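Local coordinates for Alr1585 protein (Nostoc sp., PDB 5C2I) that is a haem-containing DyP-type (dye-decolorizing) peroxidase that probably uses hydrogen peroxide to oxidise dyes and other substrates, and assembles as a tetramer, at residues H42-F47 with V180-G185; L46-K51 with A150-A155; A322-F327 with K432-P437. The protein carries 1 engineered substitution. All blocks are in the same frame, centred on the assembly; numbering follows the deposited sequence.

Overall arrangement
The three contacts show how one chain combines a continuous sheet with a single loop-to-loop contact. Interactions 1 and 2 have centres about 8 Å apart and share Leu46 and Phe47: strand 42-50 lies between strands 177-189 and 150-156, pairing antiparallel with both, in the DyP dimeric alpha+beta barrel domain. They touch directly, for Val44 N lies 2.7 Å from Ile154 O. Interaction 3 comes later in the chain, on the opposite side of its centre, about 41 and 46 Å from them between centres. Interactions 1 and 2 build the N-terminal sheet, the second subunit touching interaction 1, whereas interaction 3 joins two surface loops that no other chain touches.

Interaction 1. Residues H42-F47 with V180-G185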
ATOM      1  N   HIS A  42       3.275  10.638  15.342  1.00 18.04           N
ATOM      2  CA  HIS A  42       4.185   9.979  16.281  1.00 18.00           C
ATOM      3  C   HIS A  42       4.601  10.971  17.353  1.00 17.30           C
ATOM      4  O   HIS A  42       4.767  12.164  17.087  1.00 17.39           O
ATOM      5  CB  HIS A  42       5.421   9.469  15.561  1.00 18.46           C
ATOM      6  CG  HIS A  42       5.133   8.417  14.559  1.00 18.99           C
ATOM      7  ND1 HIS A  42       4.957   7.092  14.908  1.00 19.63           N
ATOM      8  CD2 HIS A  42       4.935   8.490  13.221  1.00 19.47           C
ATOM      9  CE1 HIS A  42       4.632   6.399  13.827  1.00 20.30           C
ATOM     10  NE2 HIS A  42       4.622   7.223  12.789  1.00 20.23           N
ATOM     11  N   SER A  43       4.779  10.467  18.561  1.00 17.60           N
ATOM     12  CA  SER A  43       5.268  11.310  19.602  1.00 17.75           C
ATOM     13  C   SER A  43       6.175  10.546  20.545  1.00 17.33           C
ATOM     14  O   SER A  43       6.176   9.296  20.570  1.00 17.19           O
ATOM     15  CB  SER A  43       4.107  11.927  20.344  1.00 17.92           C
ATOM     16  OG  SER A  43       3.384  10.933  20.956  1.00 18.71           O
ATOM     17  N   VAL A  44       6.994  11.319  21.234  1.00 16.63           N
ATOM     18  CA  VAL A  44       7.870  10.784  22.286  1.00 16.69           C
ATOM     19  C   VAL A  44       7.556  11.563  23.544  1.00 16.66           C
ATOM     20  O   VAL A  44       7.485  12.809  23.528  1.00 17.85           O
ATOM     21  CB  VAL A  44       9.354  10.891  21.914  1.00 17.07           C
ATOM     22  CG1 VAL A  44      10.261  10.447  23.053  1.00 17.88           C
ATOM     23  CG2 VAL A  44       9.662  10.092  20.631  1.00 17.10           C
ATOM     24  N   HIS A  45       7.373  10.826  24.627  1.00 16.64           N
ATOM     25  CA  HIS A  45       7.120  11.386  25.944  1.00 16.53           C
ATOM     26  C   HIS A  45       8.296  11.021  26.833  1.00 17.34           C
ATOM     27  O   HIS A  45       8.558   9.833  27.039  1.00 16.97           O
ATOM     28  CB  HIS A  45       5.846  10.774  26.535  1.00 16.99           C
ATOM     29  CG  HIS A  45       4.611  11.072  25.754  1.00 16.42           C
ATOM     30  ND1 HIS A  45       3.444  10.368  25.948  1.00 16.31           N
ATOM     31  CD2 HIS A  45       4.365  11.948  24.747  1.00 16.17           C
ATOM     32  CE1 HIS A  45       2.519  10.838  25.127  1.00 16.33           C
ATOM     33  NE2 HIS A  45       3.060  11.782  24.380  1.00 16.21           N
ATOM     34  N   LEU A  46       9.018  12.032  27.329  1.00 17.52           N
ATOM     35  CA  LEU A  46      10.150  11.824  28.240  1.00 18.13           C
ATOM     36  C   LEU A  46       9.809  12.390  29.604  1.00 18.49           C
ATOM     37  O   LEU A  46       9.613  13.601  29.760  1.00 18.23           O
ATOM     38  CB  LEU A  46      11.400  12.478  27.693  1.00 18.59           C
ATOM     39  CG  LEU A  46      11.836  12.148  26.291  1.00 18.65           C
ATOM     40  CD1 LEU A  46      13.019  13.018  25.864  1.00 19.32           C
ATOM     41  CD2 LEU A  46      12.169  10.662  26.179  1.00 19.17           C
ATOM     42  N   PHE A  47       9.734  11.510  30.596  1.00 18.26           N
ATOM     43  CA  PHE A  47       9.459  11.906  31.960  1.00 19.40           C
ATOM     44  C   PHE A  47      10.772  12.101  32.677  1.00 19.79           C
ATOM     45  O   PHE A  47      11.649  11.233  32.629  1.00 20.34           O
ATOM     46  CB  PHE A  47       8.626  10.853  32.686  1.00 19.80           C
ATOM     47  CG  PHE A  47       7.223  10.763  32.175  1.00 20.05           C
ATOM     48  CD1 PHE A  47       6.915   9.967  31.075  1.00 20.65           C
ATOM     49  CD2 PHE A  47       6.236  11.485  32.758  1.00 20.41           C
ATOM     50  CE1 PHE A  47       5.614   9.891  30.587  1.00 20.25           C
ATOM     51  CE2 PHE A  47       4.940  11.460  32.262  1.00 20.94           C
ATOM     52  CZ  PHE A  47       4.621  10.645  31.200  1.00 19.60           C
ATOM     53  N   VAL A 180      13.304   9.126  33.564  1.00 22.59           N
ATOM     54  CA  VAL A 180      12.834   8.027  34.413  1.00 23.70           C
ATOM     55  C   VAL A 180      11.847   7.136  33.672  1.00 23.04           C
ATOM     56  O   VAL A 180      11.589   6.010  34.088  1.00 23.86           O
ATOM     57  CB  VAL A 180      12.241   8.522  35.766  1.00 23.68           C
ATOM     58  CG1 VAL A 180      13.296   9.293  36.551  1.00 25.34           C
ATOM     59  CG2 VAL A 180      10.981   9.357  35.572  1.00 24.22           C
ATOM     60  N   HIS A 181      11.277   7.648  32.590  1.00 21.81           N
ATOM     61  CA  HIS A 181      10.326   6.888  31.802  1.00 21.99           C
ATOM     62  C   HIS A 181      10.217   7.469  30.409  1.00 20.60           C
ATOM     63  O   HIS A 181      10.338   8.700  30.241  1.00 19.63           O
ATOM     64  CB  HIS A 181       8.962   6.876  32.487  1.00 22.39           C
ATOM     65  CG  HIS A 181       8.004   5.952  31.851  1.00 24.15           C
ATOM     66  ND1 HIS A 181       8.235   4.598  31.780  1.00 26.67           N
ATOM     67  CD2 HIS A 181       6.877   6.182  31.142  1.00 23.86           C
ATOM     68  CE1 HIS A 181       7.241   4.023  31.122  1.00 26.23           C
ATOM     69  NE2 HIS A 181       6.410   4.962  30.721  1.00 24.23           N
ATOM     70  N   ARG A 182       9.996   6.595  29.421  1.00 19.34           N
ATOM     71  CA  ARG A 182       9.736   7.018  28.042  1.00 18.38           C
ATOM     72  C   ARG A 182       8.540   6.265  27.470  1.00 18.46           C
ATOM     73  O   ARG A 182       8.400   5.052  27.669  1.00 17.98           O
ATOM     74  CB  ARG A 182      10.966   6.805  27.161  1.00 18.61           C
ATOM     75  CG  ARG A 182      10.764   7.111  25.686  1.00 18.18           C
ATOM     76  CD  ARG A 182      12.046   7.021  24.855  1.00 18.45           C
ATOM     77  NE  ARG A 182      11.772   7.073  23.418  1.00 18.09           N
ATOM     78  CZ  ARG A 182      12.601   7.486  22.484  1.00 18.26           C
ATOM     79  NH1 ARG A 182      13.805   7.970  22.777  1.00 18.16           N
ATOM     80  NH2 ARG A 182      12.199   7.442  21.223  1.00 18.63           N
ATOM     81  N   GLU A 183       7.733   6.984  26.693  1.00 17.38           N
ATOM     82  CA  GLU A 183       6.774   6.380  25.788  1.00 17.34           C
ATOM     83  C   GLU A 183       7.003   6.880  24.356  1.00 17.34           C
ATOM     84  O   GLU A 183       7.477   8.013  24.130  1.00 16.62           O
ATOM     85  CB  GLU A 183       5.343   6.681  26.221  1.00 16.78           C
ATOM     86  CG  GLU A 183       4.943   6.151  27.610  1.00 17.33           C
ATOM     87  CD  GLU A 183       4.774   4.644  27.684  1.00 18.44           C
ATOM     88  OE1 GLU A 183       4.667   3.949  26.641  1.00 18.30           O
ATOM     89  OE2 GLU A 183       4.744   4.136  28.843  1.00 20.00           O
ATOM     90  N   ASP A 184       6.620   6.029  23.397  1.00 17.13           N
ATOM     91  CA  ASP A 184       6.587   6.371  21.990  1.00 17.31           C
ATOM     92  C   ASP A 184       5.148   6.158  21.520  1.00 17.61           C
ATOM     93  O   ASP A 184       4.744   5.042  21.218  1.00 19.07           O
ATOM     94  CB  ASP A 184       7.542   5.480  21.198  1.00 17.47           C
ATOM     95  CG  ASP A 184       8.999   5.877  21.390  1.00 18.25           C
ATOM     96  OD1 ASP A 184       9.625   5.468  22.418  1.00 17.39           O
ATOM     97  OD2 ASP A 184       9.497   6.646  20.534  1.00 18.29           O
ATOM     98  N   GLY A 185       4.389   7.238  21.528  1.00 17.14           N
ATOM     99  CA  GLY A 185       2.987   7.225  21.163  1.00 16.88           C
ATOM    100  C   GLY A 185       2.789   7.209  19.671  1.00 17.16           C
ATOM    101  O   GLY A 185       3.616   7.696  18.893  1.00 17.10           O
TER
HETATM  102  O   HOH W   1       5.562   6.379  17.440  1.00 16.64           O
HETATM  103  O   HOH W   2       7.591   7.823  18.776  1.00 17.86           O
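Phe47 and His181 stand side by side on one face of an antiparallel strand pair, their side chains pointing the same way. Phe47 CD1 reaches the rim of the imidazole, near its plane and 3.8 Å from His181 CD2, while the two rings are inclined obliquely at 45°. His181 NE2 donates to Glu183 OE2 at 2.6 Å, meeting the anti side of the carboxylate from well out of its plane; Lys258 forms a salt bridge to the same oxygen. On this face Glu183 CB rests 4.1 Å from His45 CB, and His45 ND1 is bonded to Tyr256.

The other face is organised by Arg182. Its CG is anti to the backbone N (chi1 175°) and the chain runs extended as far as NE, where the guanidinium grips Asp184 side-on: NE to OD1 at 2.9 Å, and NH2 to the syn lone pair of OD2, also 2.9 Å. Val44 packs across this clasp, with CG1 over one face of the guanidinium, toward its rim, and CG2 against Asp184 OD2 (3.5 Å). Leu46 lies alongside the aliphatic part, its CD2 3.9 Å from Arg182 CG. Asn167 of the second subunit bonds Asp184 OD1.

Near one end, Gly185 faces Ser43, and any CB there would clash with Ser43 OG. Hydrogen-bonded pairs Phe47-His181 and His45-Glu183 alternate with non-hydrogen-bonded ones, and the Gly185 N to Ser43 O bond is weak. One face meets strand 383-390, the Arg182 face meets helix 159-176, and the second subunit reaches both, consistent with the alpha+beta sheet of the DyP barrel domain.

Interaction 2. Residues L46-K51 with A150-A155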
ATOM      1  N   LEU A  46       9.018  12.032  27.329  1.00 17.52           N
ATOM      2  CA  LEU A  46      10.150  11.824  28.240  1.00 18.13           C
ATOM      3  C   LEU A  46       9.809  12.390  29.604  1.00 18.49           C
ATOM      4  O   LEU A  46       9.613  13.601  29.760  1.00 18.23           O
ATOM      5  CB  LEU A  46      11.400  12.478  27.693  1.00 18.59           C
ATOM      6  CG  LEU A  46      11.836  12.148  26.291  1.00 18.65           C
ATOM      7  CD1 LEU A  46      13.019  13.018  25.864  1.00 19.32           C
ATOM      8  CD2 LEU A  46      12.169  10.662  26.179  1.00 19.17           C
ATOM      9  N   PHE A  47       9.734  11.510  30.596  1.00 18.26           N
ATOM     10  CA  PHE A  47       9.459  11.906  31.960  1.00 19.40           C
ATOM     11  C   PHE A  47      10.772  12.101  32.677  1.00 19.79           C
ATOM     12  O   PHE A  47      11.649  11.233  32.629  1.00 20.34           O
ATOM     13  CB  PHE A  47       8.626  10.853  32.686  1.00 19.80           C
ATOM     14  CG  PHE A  47       7.223  10.763  32.175  1.00 20.05           C
ATOM     15  CD1 PHE A  47       6.915   9.967  31.075  1.00 20.65           C
ATOM     16  CD2 PHE A  47       6.236  11.485  32.758  1.00 20.41           C
ATOM     17  CE1 PHE A  47       5.614   9.891  30.587  1.00 20.25           C
ATOM     18  CE2 PHE A  47       4.940  11.460  32.262  1.00 20.94           C
ATOM     19  CZ  PHE A  47       4.621  10.645  31.200  1.00 19.60           C
ATOM     20  N   LEU A  48      10.909  13.236  33.343  1.00 19.84           N
ATOM     21  CA  LEU A  48      12.155  13.668  33.906  1.00 20.57           C
ATOM     22  C   LEU A  48      12.134  13.835  35.383  1.00 21.36           C
ATOM     23  O   LEU A  48      11.156  14.281  35.942  1.00 21.18           O
ATOM     24  CB  LEU A  48      12.535  15.035  33.335  1.00 21.22           C
ATOM     25  CG  LEU A  48      12.493  15.181  31.836  1.00 20.47           C
ATOM     26  CD1 LEU A  48      12.941  16.609  31.483  1.00 21.09           C
ATOM     27  CD2 LEU A  48      13.389  14.164  31.144  1.00 21.36           C
ATOM     28  N   GLN A  49      13.250  13.472  36.007  1.00 21.52           N
ATOM     29  CA  GLN A  49      13.596  13.875  37.365  1.00 23.48           C
ATOM     30  C   GLN A  49      14.937  14.598  37.305  1.00 24.30           C
ATOM     31  O   GLN A  49      15.981  14.008  36.918  1.00 24.43           O
ATOM     32  CB  GLN A  49      13.734  12.684  38.272  1.00 24.06           C
ATOM     33  CG  GLN A  49      13.985  13.008  39.730  1.00 25.26           C
ATOM     34  CD  GLN A  49      14.123  11.725  40.537  1.00 27.47           C
ATOM     35  OE1 GLN A  49      15.206  11.323  40.875  1.00 28.84           O
ATOM     36  NE2 GLN A  49      13.015  11.069  40.805  1.00 28.45           N
ATOM     37  N   PHE A  50      14.913  15.872  37.663  1.00 24.01           N
ATOM     38  CA  PHE A  50      16.127  16.680  37.605  1.00 25.01           C
ATOM     39  C   PHE A  50      17.131  16.243  38.660  1.00 27.33           C
ATOM     40  O   PHE A  50      16.761  15.784  39.746  1.00 25.48           O
ATOM     41  CB  PHE A  50      15.772  18.173  37.722  1.00 25.06           C
ATOM     42  CG  PHE A  50      14.884  18.656  36.592  1.00 24.21           C
ATOM     43  CD1 PHE A  50      15.318  18.586  35.266  1.00 24.07           C
ATOM     44  CD2 PHE A  50      13.648  19.209  36.843  1.00 24.35           C
ATOM     45  CE1 PHE A  50      14.509  19.011  34.223  1.00 23.62           C
ATOM     46  CE2 PHE A  50      12.844  19.640  35.807  1.00 23.87           C
ATOM     47  CZ  PHE A  50      13.271  19.539  34.494  1.00 23.13           C
ATOM     48  N   LYS A  51      18.408  16.367  38.338  1.00 29.00           N
ATOM     49  CA  LYS A  51      19.446  15.834  39.227  1.00 30.58           C
ATOM     50  C   LYS A  51      19.678  16.788  40.419  1.00 31.59           C
ATOM     51  O   LYS A  51      19.642  18.019  40.260  1.00 30.17           O
ATOM     52  CB  LYS A  51      20.743  15.638  38.471  1.00 32.58           C
ATOM     53  CG  LYS A  51      20.647  14.581  37.399  1.00 32.98           C
ATOM     54  CD  LYS A  51      21.980  14.418  36.697  1.00 35.71           C
ATOM     55  CE  LYS A  51      21.947  13.267  35.711  1.00 36.32           C
ATOM     56  NZ  LYS A  51      23.235  13.227  34.968  1.00 37.99           N
ATOM     57  N   ALA A 150       8.921  16.681  35.460  1.00 19.07           N
ATOM     58  CA  ALA A 150       8.576  17.286  34.196  1.00 18.30           C
ATOM     59  C   ALA A 150       8.323  16.260  33.128  1.00 17.59           C
ATOM     60  O   ALA A 150       8.737  15.093  33.255  1.00 18.11           O
ATOM     61  CB  ALA A 150       9.693  18.235  33.761  1.00 19.03           C
ATOM     62  N   LEU A 151       7.634  16.693  32.080  1.00 17.44           N
ATOM     63  CA  LEU A 151       7.395  15.887  30.915  1.00 16.99           C
ATOM     64  C   LEU A 151       7.815  16.718  29.701  1.00 16.91           C
ATOM     65  O   LEU A 151       7.305  17.835  29.492  1.00 17.27           O
ATOM     66  CB  LEU A 151       5.934  15.487  30.837  1.00 16.74           C
ATOM     67  CG  LEU A 151       5.411  14.820  29.530  1.00 16.73           C
ATOM     68  CD1 LEU A 151       6.126  13.535  29.134  1.00 16.78           C
ATOM     69  CD2 LEU A 151       3.905  14.574  29.628  1.00 16.44           C
ATOM     70  N   VAL A 152       8.650  16.126  28.856  1.00 17.18           N
ATOM     71  CA  VAL A 152       8.935  16.662  27.535  1.00 17.46           C
ATOM     72  C   VAL A 152       8.124  15.860  26.503  1.00 17.06           C
ATOM     73  O   VAL A 152       8.178  14.632  26.466  1.00 16.80           O
ATOM     74  CB  VAL A 152      10.425  16.537  27.242  1.00 19.01           C
ATOM     75  CG1 VAL A 152      10.756  17.021  25.862  1.00 20.30           C
ATOM     76  CG2 VAL A 152      11.220  17.322  28.266  1.00 20.76           C
ATOM     77  N   LEU A 153       7.425  16.562  25.616  1.00 16.80           N
ATOM     78  CA  LEU A 153       6.642  15.909  24.557  1.00 16.60           C
ATOM     79  C   LEU A 153       7.173  16.443  23.230  1.00 16.80           C
ATOM     80  O   LEU A 153       7.182  17.649  23.004  1.00 16.76           O
ATOM     81  CB  LEU A 153       5.155  16.218  24.738  1.00 16.36           C
ATOM     82  CG  LEU A 153       4.148  15.621  23.728  1.00 16.58           C
ATOM     83  CD1 LEU A 153       2.753  15.615  24.371  1.00 17.99           C
ATOM     84  CD2 LEU A 153       4.116  16.390  22.411  1.00 17.53           C
ATOM     85  N   ILE A 154       7.614  15.533  22.358  1.00 17.36           N
ATOM     86  CA  ILE A 154       8.074  15.867  21.019  1.00 17.99           C
ATOM     87  C   ILE A 154       7.336  15.025  19.994  1.00 17.76           C
ATOM     88  O   ILE A 154       7.162  13.828  20.203  1.00 18.11           O
ATOM     89  CB  ILE A 154       9.591  15.600  20.850  1.00 20.32           C
ATOM     90  CG1 ILE A 154      10.374  16.308  21.968  1.00 22.79           C
ATOM     91  CG2 ILE A 154      10.089  16.185  19.523  1.00 20.30           C
ATOM     92  CD1 ILE A 154      10.749  15.374  23.046  1.00 28.11           C
ATOM     93  N   ALA A 155       6.845  15.650  18.921  1.00 16.79           N
ATOM     94  CA  ALA A 155       6.005  14.977  17.974  1.00 16.86           C
ATOM     95  C   ALA A 155       6.292  15.379  16.535  1.00 17.36           C
ATOM     96  O   ALA A 155       6.715  16.499  16.251  1.00 16.65           O
ATOM     97  CB  ALA A 155       4.509  15.197  18.328  1.00 16.77           C
TER
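Leu151 lays its CD1 methyl over the centre of one face of the Phe47 ring, 3.8 Å from the centroid and only 9° off the ring normal, a CH-pi contact. Leu151 CG is anti to the backbone N (chi1 170°), beside its own carbonyl carbon; its CD1 lies 3.5 Å from Leu46 O. Tyr256 and Phe144 each meet the Phe47 ring edge-to-face, so that three aromatic rings gather here. The second flat group, Phe50, meets its neighbour obliquely: CZ lies 3.9 Å from Ala150 CB, and the Tyr105 ring also meets it.

The opposite face is mainly aliphatic in the strand pair itself, with Phe50 and, from strand 93-98, Phe96 beside Ala150. Leu48 and Val152 cross obliquely, Leu48 CD1 touching Val152 CG2 at 3.7 Å. Next to them Leu46 and Val152 meet near the backbone, CB to CB, and the far methyl of Leu46, CD1, makes a longer contact with Ile154 CD1. Helix 159-176 packs on this face, with Thr170 against Leu46, Leu173 against Leu48, and Leu162 and Val166 against Ile154.

Leu46 and Val152 exchange two backbone bonds, whereas the Leu48 and Ala150 pair has one good bond, Leu48 N to Ala150 O (2.9 Å), and a weak one, Ala150 N to Leu48 O (3.3 Å). The strand axes run at 147°, so the pair is markedly twisted. A sheet with helix 159-176 on one face and the Phe47 aromatic group on the other is consistent with the ferredoxin-like alpha+beta build of the DyP barrel domain.

Interaction 3. Residues A322-F327 with K432-P437; sequences ATKCPF and KKWGEP
Lys324 lays its aliphatic chain across one face of the Trp434 indole, and this CH-pi packing carries much of the contact. Lys324 CG stands 3.7 Å from the centroid of the six-membered ring, 17° off its normal, while Lys324 CB lies above and just beyond the NE1-CE2 edge, 3.6 Å from Trp434 NE1. Beyond CG the lysine runs extended, taking CD and CE past Trp434 CH2 and carrying NZ to Gly318 O. The indole N-H is held by Val298 O.

Polar contact between the two loops comes from one backbone bond, Gly435 N to Thr323 O, at 2.9 Å. The donor sits well above the carbonyl plane, 54° out of it. It belongs to a type II beta turn from Lys433 to Glu436, closed by Glu436 N bonding Lys433 O at 3.0 Å; Gly435 takes the third position, where positive phi suits glycine. This turn lies in the loop joining strands 428-431 and 439-442, a beta-hairpin.

Van der Waals packing completes the contact around Thr323. Its CB lies 3.4 Å from Glu436 O, while OG1 approaches Gly435 CA and CG2 reaches Pro437 CA. Replacing Trp434 by an alanine would probably open a gap beside the lysine chain, leaving Lys324 CG without the aromatic face beneath it and Val298 O without its indole donor. Within the 322-327 loop, Asp319 accepts the Lys324 N-H at OD1 and the Cys325 N-H at OD2.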
ATOM      1  N   ALA A 322     -33.398   6.340  28.306  1.00 23.10           N
ATOM      2  CA  ALA A 322     -32.128   5.638  28.062  1.00 21.99           C
ATOM      3  C   ALA A 322     -32.348   4.162  27.710  1.00 22.04           C
ATOM      4  O   ALA A 322     -31.593   3.299  28.164  1.00 21.62           O
ATOM      5  CB  ALA A 322     -31.222   5.758  29.277  1.00 22.05           C
ATOM      6  N   THR A 323     -33.328   3.894  26.849  1.00 22.10           N
ATOM      7  CA  THR A 323     -33.499   2.554  26.282  1.00 22.53           C
ATOM      8  C   THR A 323     -32.780   2.343  24.942  1.00 22.39           C
ATOM      9  O   THR A 323     -32.809   1.250  24.410  1.00 22.27           O
ATOM     10  CB  THR A 323     -34.994   2.207  26.098  1.00 23.46           C
ATOM     11  OG1 THR A 323     -35.575   3.063  25.125  1.00 22.37           O
ATOM     12  CG2 THR A 323     -35.731   2.356  27.438  1.00 24.19           C
ATOM     13  N   LYS A 324     -32.177   3.416  24.388  1.00 22.32           N
ATOM     14  CA  LYS A 324     -31.371   3.301  23.172  1.00 21.87           C
ATOM     15  C   LYS A 324     -29.884   3.356  23.562  1.00 20.54           C
ATOM     16  O   LYS A 324     -29.145   2.370  23.393  1.00 19.77           O
ATOM     17  CB  LYS A 324     -31.788   4.382  22.156  1.00 22.81           C
ATOM     18  CG  LYS A 324     -33.260   4.296  21.746  1.00 24.77           C
ATOM     19  CD  LYS A 324     -33.712   5.591  21.092  1.00 26.42           C
ATOM     20  CE  LYS A 324     -35.106   5.527  20.516  1.00 30.50           C
ATOM     21  NZ  LYS A 324     -35.489   6.899  20.100  1.00 31.93           N
ATOM     22  N   CYS A 325     -29.457   4.497  24.083  1.00 19.25           N
ATOM     23  CA  CYS A 325     -28.156   4.626  24.746  1.00 18.82           C
ATOM     24  C   CYS A 325     -28.353   4.568  26.252  1.00 17.95           C
ATOM     25  O   CYS A 325     -28.892   5.516  26.859  1.00 17.79           O
ATOM     26  CB  CYS A 325     -27.470   5.937  24.395  1.00 18.07           C
ATOM     27  SG  CYS A 325     -25.801   6.028  25.115  1.00 17.02           S
ATOM     28  N   PRO A 326     -27.933   3.457  26.876  1.00 18.39           N
ATOM     29  CA  PRO A 326     -28.084   3.363  28.315  1.00 18.44           C
ATOM     30  C   PRO A 326     -27.413   4.484  29.100  1.00 18.83           C
ATOM     31  O   PRO A 326     -26.403   5.053  28.660  1.00 16.87           O
ATOM     32  CB  PRO A 326     -27.402   2.017  28.645  1.00 19.61           C
ATOM     33  CG  PRO A 326     -27.685   1.193  27.435  1.00 19.62           C
ATOM     34  CD  PRO A 326     -27.476   2.193  26.298  1.00 18.33           C
ATOM     35  N   PHE A 327     -27.914   4.751  30.326  1.00 18.00           N
ATOM     36  CA  PHE A 327     -27.257   5.729  31.183  1.00 17.81           C
ATOM     37  C   PHE A 327     -25.816   5.352  31.539  1.00 17.52           C
ATOM     38  O   PHE A 327     -24.998   6.208  31.834  1.00 17.02           O
ATOM     39  CB  PHE A 327     -28.072   5.920  32.478  1.00 18.73           C
ATOM     40  CG  PHE A 327     -29.350   6.713  32.298  1.00 19.01           C
ATOM     41  CD1 PHE A 327     -29.313   8.020  31.856  1.00 19.16           C
ATOM     42  CD2 PHE A 327     -30.574   6.190  32.735  1.00 20.49           C
ATOM     43  CE1 PHE A 327     -30.485   8.773  31.748  1.00 19.84           C
ATOM     44  CE2 PHE A 327     -31.735   6.935  32.667  1.00 21.01           C
ATOM     45  CZ  PHE A 327     -31.691   8.235  32.174  1.00 20.63           C
ATOM     46  N   LYS A 432     -32.825  -5.280  26.534  1.00 27.19           N
ATOM     47  CA  LYS A 432     -32.909  -6.447  25.686  1.00 28.58           C
ATOM     48  C   LYS A 432     -33.168  -6.065  24.232  1.00 28.63           C
ATOM     49  O   LYS A 432     -32.618  -6.685  23.312  1.00 29.61           O
ATOM     50  CB  LYS A 432     -34.018  -7.398  26.173  1.00 30.77           C
ATOM     51  CG  LYS A 432     -33.769  -7.973  27.546  1.00 32.81           C
ATOM     52  CD  LYS A 432     -34.851  -8.986  27.903  1.00 36.00           C
ATOM     53  CE  LYS A 432     -34.668  -9.425  29.336  1.00 38.31           C
ATOM     54  NZ  LYS A 432     -35.594 -10.505  29.720  1.00 39.57           N
ATOM     55  N   LYS A 433     -34.062  -5.101  24.022  1.00 27.87           N
ATOM     56  CA  LYS A 433     -34.447  -4.667  22.680  1.00 29.20           C
ATOM     57  C   LYS A 433     -34.286  -3.158  22.677  1.00 26.19           C
ATOM     58  O   LYS A 433     -34.889  -2.473  23.472  1.00 24.17           O
ATOM     59  CB  LYS A 433     -35.905  -5.042  22.375  1.00 33.25           C
ATOM     60  CG  LYS A 433     -36.118  -6.547  22.271  1.00 37.76           C
ATOM     61  CD  LYS A 433     -35.604  -7.035  20.899  1.00 43.60           C
ATOM     62  CE  LYS A 433     -36.708  -7.095  19.856  1.00 49.57           C
ATOM     63  NZ  LYS A 433     -36.189  -7.532  18.521  1.00 52.58           N
ATOM     64  N   TRP A 434     -33.451  -2.687  21.774  1.00 24.64           N
ATOM     65  CA  TRP A 434     -33.166  -1.295  21.607  1.00 23.77           C
ATOM     66  C   TRP A 434     -34.447  -0.510  21.465  1.00 23.51           C
ATOM     67  O   TRP A 434     -35.303  -0.858  20.704  1.00 23.86           O
ATOM     68  CB  TRP A 434     -32.301  -1.144  20.347  1.00 23.92           C
ATOM     69  CG  TRP A 434     -31.786   0.224  20.044  1.00 23.23           C
ATOM     70  CD1 TRP A 434     -30.572   0.740  20.402  1.00 21.98           C
ATOM     71  CD2 TRP A 434     -32.436   1.224  19.265  1.00 23.73           C
ATOM     72  NE1 TRP A 434     -30.404   2.004  19.867  1.00 21.48           N
ATOM     73  CE2 TRP A 434     -31.547   2.341  19.194  1.00 22.86           C
ATOM     74  CE3 TRP A 434     -33.677   1.311  18.645  1.00 24.92           C
ATOM     75  CZ2 TRP A 434     -31.872   3.524  18.517  1.00 23.65           C
ATOM     76  CZ3 TRP A 434     -34.004   2.502  17.948  1.00 26.32           C
ATOM     77  CH2 TRP A 434     -33.081   3.590  17.899  1.00 25.09           C
ATOM     78  N   GLY A 435     -34.575   0.544  22.254  1.00 23.75           N
ATOM     79  CA  GLY A 435     -35.737   1.399  22.233  1.00 23.83           C
ATOM     80  C   GLY A 435     -36.917   0.904  23.057  1.00 25.39           C
ATOM     81  O   GLY A 435     -37.979   1.503  22.986  1.00 25.15           O
ATOM     82  N   GLU A 436     -36.738  -0.182  23.818  1.00 25.83           N
ATOM     83  CA  GLU A 436     -37.822  -0.746  24.661  1.00 27.54           C
ATOM     84  C   GLU A 436     -37.304  -0.889  26.089  1.00 26.88           C
ATOM     85  O   GLU A 436     -36.104  -1.044  26.275  1.00 24.34           O
ATOM     86  CB  GLU A 436     -38.261  -2.114  24.135  1.00 30.29           C
ATOM     87  CG  GLU A 436     -38.767  -2.108  22.705  1.00 33.70           C
ATOM     88  CD  GLU A 436     -40.043  -1.306  22.502  1.00 38.92           C
ATOM     89  OE1 GLU A 436     -40.792  -1.014  23.481  1.00 43.09           O
ATOM     90  OE2 GLU A 436     -40.320  -0.950  21.335  1.00 45.32           O
ATOM     91  N   PRO A 437     -38.205  -0.820  27.094  1.00 27.15           N
ATOM     92  CA  PRO A 437     -37.737  -0.606  28.468  1.00 27.80           C
ATOM     93  C   PRO A 437     -37.151  -1.826  29.190  1.00 28.72           C
ATOM     94  O   PRO A 437     -36.340  -1.651  30.103  1.00 27.95           O
ATOM     95  CB  PRO A 437     -39.001  -0.084  29.190  1.00 27.76           C
ATOM     96  CG  PRO A 437     -40.133  -0.613  28.384  1.00 28.97           C
ATOM     97  CD  PRO A 437     -39.655  -0.587  26.967  1.00 28.27           C
TER